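Local coordinates for protein fumarate lyase (Mesorhizobium sp., PDB 3C8T) that belongs to the fumarate lyase family of largely helical proteins and is assembled from four chains, at residues Q41-I46 with Q208-R213. Sequence-based numbering, arbitrary orientation.
Sequences QARLGI and QRELAR
A surface salt-bridge network ties the C-terminal end of helix 23-43 to helix 204-215, with Glu-210 set between Arg-43 and Arg-213. Arg-43 turns the NE and NH2 edge of its guanidinium to one carboxylate oxygen. NH2 lies 2.5 Å from Glu-210 OE1 with an N-H...O angle of 159°, a length shorter than such a bond normally has, so its exact value is doubtful, while NE reaches the same OE1 at 3.0 Å along a more bent path. That oxygen sits in the guanidinium plane, yet the carboxylate stands almost perpendicular to it, at 88°. A bend at chi3 (-59°) helps swing the long arginine chain round to present this edge.

Arg-213, one turn on from Glu-210, meets OE1 with a face of its guanidinium, NH2 at 3.2 Å, so this attraction is one of charge alone. The shared carboxylate probably offsets the closeness of the two arginines, whose NE (Arg-43) and NH2 (Arg-213) are 3.7 Å apart. Beside the charges, branched Leu-44 lays CD1 3.7 Å from Glu-210 CG, apolar carbon against the acid's methylene stem. Gly-45, whose positive phi suits a residue without a side chain, is C-prime of the Schellman motif ending the helix.

Arg-43 NH1 also pairs with Glu-214, extending the network along helix 204-215, while deeper between the two helices Leu-211 packs on Ala-36 and Leu-37 of helix 23-43.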
ATOM      1  N   GLN A  41      19.632 -34.425  18.685  1.00 41.00           N
ATOM      2  CA  GLN A  41      20.083 -35.553  17.919  1.00 41.82           C
ATOM      3  C   GLN A  41      20.820 -36.601  18.774  1.00 42.41           C
ATOM      4  O   GLN A  41      20.761 -37.782  18.481  1.00 42.05           O
ATOM      5  CB  GLN A  41      20.915 -35.054  16.741  1.00 41.70           C
ATOM      6  CG  GLN A  41      20.032 -34.599  15.597  1.00 43.72           C
ATOM      7  CD  GLN A  41      20.757 -33.821  14.560  1.00 43.46           C
ATOM      8  OE1 GLN A  41      21.795 -33.206  14.839  1.00 44.91           O
ATOM      9  NE2 GLN A  41      20.222 -33.835  13.334  1.00 43.06           N
ATOM     10  N   ALA A  42      21.492 -36.163  19.844  1.00 43.03           N
ATOM     11  CA  ALA A  42      22.236 -37.073  20.694  1.00 43.37           C
ATOM     12  C   ALA A  42      21.275 -37.900  21.519  1.00 44.26           C
ATOM     13  O   ALA A  42      21.505 -39.099  21.715  1.00 44.12           O
ATOM     14  CB  ALA A  42      23.196 -36.332  21.571  1.00 43.34           C
ATOM     15  N   ARG A  43      20.195 -37.268  21.994  1.00 44.88           N
ATOM     16  CA  ARG A  43      19.119 -37.992  22.683  1.00 45.43           C
ATOM     17  C   ARG A  43      18.416 -39.035  21.815  1.00 45.29           C
ATOM     18  O   ARG A  43      17.974 -40.058  22.320  1.00 45.37           O
ATOM     19  CB  ARG A  43      18.076 -37.041  23.264  1.00 45.43           C
ATOM     20  CG  ARG A  43      18.533 -36.348  24.525  1.00 48.67           C
ATOM     21  CD  ARG A  43      17.360 -35.860  25.356  1.00 52.69           C
ATOM     22  NE  ARG A  43      16.521 -34.921  24.624  1.00 56.21           N
ATOM     23  CZ  ARG A  43      16.720 -33.604  24.561  1.00 59.28           C
ATOM     24  NH1 ARG A  43      17.752 -33.028  25.185  1.00 58.91           N
ATOM     25  NH2 ARG A  43      15.870 -32.860  23.860  1.00 59.13           N
ATOM     26  N   LEU A  44      18.288 -38.777  20.525  1.00 44.86           N
ATOM     27  CA  LEU A  44      17.622 -39.728  19.633  1.00 45.56           C
ATOM     28  C   LEU A  44      18.626 -40.702  19.032  1.00 45.46           C
ATOM     29  O   LEU A  44      18.296 -41.444  18.112  1.00 46.19           O
ATOM     30  CB  LEU A  44      16.870 -38.997  18.503  1.00 45.03           C
ATOM     31  CG  LEU A  44      15.694 -38.096  18.912  1.00 47.33           C
ATOM     32  CD1 LEU A  44      15.512 -36.958  17.937  1.00 45.96           C
ATOM     33  CD2 LEU A  44      14.383 -38.895  19.083  1.00 47.34           C
ATOM     34  N   GLY A  45      19.864 -40.652  19.522  1.00 45.89           N
ATOM     35  CA  GLY A  45      20.949 -41.525  19.051  1.00 45.55           C
ATOM     36  C   GLY A  45      21.379 -41.274  17.617  1.00 45.51           C
ATOM     37  O   GLY A  45      21.851 -42.181  16.934  1.00 45.75           O
ATOM     38  N   ILE A  46      21.232 -40.044  17.144  1.00 45.16           N
ATOM     39  CA  ILE A  46      21.492 -39.780  15.730  1.00 45.05           C
ATOM     40  C   ILE A  46      22.923 -39.333  15.506  1.00 44.45           C
ATOM     41  O   ILE A  46      23.519 -39.602  14.456  1.00 44.57           O
ATOM     42  CB  ILE A  46      20.428 -38.846  15.090  1.00 45.20           C
ATOM     43  CG1 ILE A  46      19.149 -39.652  14.869  1.00 45.80           C
ATOM     44  CG2 ILE A  46      20.905 -38.284  13.756  1.00 44.08           C
ATOM     45  CD1 ILE A  46      17.936 -38.811  14.732  1.00 44.16           C
ATOM     46  N   GLN A 208      12.778 -32.978  14.697  1.00 35.76           N
ATOM     47  CA  GLN A 208      12.017 -31.721  14.633  1.00 35.85           C
ATOM     48  C   GLN A 208      11.238 -31.474  15.923  1.00 36.31           C
ATOM     49  O   GLN A 208      11.263 -30.364  16.481  1.00 36.37           O
ATOM     50  CB  GLN A 208      11.058 -31.738  13.412  1.00 35.68           C
ATOM     51  CG  GLN A 208      10.328 -30.432  13.192  1.00 35.45           C
ATOM     52  CD  GLN A 208       9.220 -30.548  12.204  1.00 37.02           C
ATOM     53  OE1 GLN A 208       8.088 -30.826  12.586  1.00 37.25           O
ATOM     54  NE2 GLN A 208       9.523 -30.338  10.908  1.00 36.22           N
ATOM     55  N   ARG A 209      10.547 -32.511  16.381  1.00 36.30           N
ATOM     56  CA  ARG A 209       9.821 -32.493  17.646  1.00 37.34           C
ATOM     57  C   ARG A 209      10.713 -32.366  18.887  1.00 37.40           C
ATOM     58  O   ARG A 209      10.407 -31.594  19.794  1.00 38.03           O
ATOM     59  CB  ARG A 209       8.975 -33.757  17.753  1.00 38.27           C
ATOM     60  CG  ARG A 209       7.832 -33.771  16.781  1.00 41.67           C
ATOM     61  CD  ARG A 209       7.299 -35.174  16.615  1.00 47.05           C
ATOM     62  NE  ARG A 209       6.194 -35.199  15.653  1.00 47.99           N
ATOM     63  CZ  ARG A 209       5.785 -36.303  15.034  1.00 50.73           C
ATOM     64  NH1 ARG A 209       6.403 -37.461  15.265  1.00 48.43           N
ATOM     65  NH2 ARG A 209       4.776 -36.248  14.167  1.00 49.75           N
ATOM     66  N   GLU A 210      11.798 -33.137  18.940  1.00 37.29           N
ATOM     67  CA  GLU A 210      12.776 -32.980  20.015  1.00 37.28           C
ATOM     68  C   GLU A 210      13.361 -31.574  20.107  1.00 35.54           C
ATOM     69  O   GLU A 210      13.553 -31.031  21.201  1.00 35.94           O
ATOM     70  CB  GLU A 210      13.908 -33.995  19.883  1.00 37.71           C
ATOM     71  CG  GLU A 210      13.694 -35.214  20.701  1.00 41.66           C
ATOM     72  CD  GLU A 210      13.301 -34.879  22.145  1.00 47.22           C
ATOM     73  OE1 GLU A 210      14.165 -34.367  22.916  1.00 47.92           O
ATOM     74  OE2 GLU A 210      12.118 -35.128  22.489  1.00 48.60           O
ATOM     75  N   LEU A 211      13.662 -31.012  18.948  1.00 34.93           N
ATOM     76  CA  LEU A 211      14.210 -29.672  18.827  1.00 34.38           C
ATOM     77  C   LEU A 211      13.232 -28.600  19.322  1.00 33.68           C
ATOM     78  O   LEU A 211      13.634 -27.672  19.993  1.00 34.19           O
ATOM     79  CB  LEU A 211      14.630 -29.417  17.381  1.00 34.23           C
ATOM     80  CG  LEU A 211      15.168 -28.035  17.020  1.00 33.81           C
ATOM     81  CD1 LEU A 211      16.448 -27.797  17.747  1.00 33.67           C
ATOM     82  CD2 LEU A 211      15.404 -27.962  15.524  1.00 34.53           C
ATOM     83  N   ALA A 212      11.954 -28.755  19.022  1.00 33.35           N
ATOM     84  CA  ALA A 212      10.941 -27.830  19.520  1.00 33.94           C
ATOM     85  C   ALA A 212      10.969 -27.847  21.063  1.00 35.20           C
ATOM     86  O   ALA A 212      10.914 -26.805  21.725  1.00 34.85           O
ATOM     87  CB  ALA A 212       9.585 -28.226  18.993  1.00 32.10           C
ATOM     88  N   ARG A 213      11.095 -29.050  21.619  1.00 36.75           N
ATOM     89  CA  ARG A 213      11.087 -29.240  23.045  1.00 38.10           C
ATOM     90  C   ARG A 213      12.289 -28.562  23.655  1.00 37.88           C
ATOM     91  O   ARG A 213      12.141 -27.840  24.619  1.00 39.58           O
ATOM     92  CB  ARG A 213      11.032 -30.729  23.373  1.00 38.73           C
ATOM     93  CG  ARG A 213      10.569 -31.027  24.784  1.00 43.06           C
ATOM     94  CD  ARG A 213      10.065 -32.468  24.928  1.00 50.79           C
ATOM     95  NE  ARG A 213      11.102 -33.479  25.207  1.00 55.64           N
ATOM     96  CZ  ARG A 213      12.303 -33.259  25.747  1.00 57.47           C
ATOM     97  NH1 ARG A 213      12.691 -32.039  26.102  1.00 60.71           N
ATOM     98  NH2 ARG A 213      13.129 -34.280  25.940  1.00 58.97           N
TER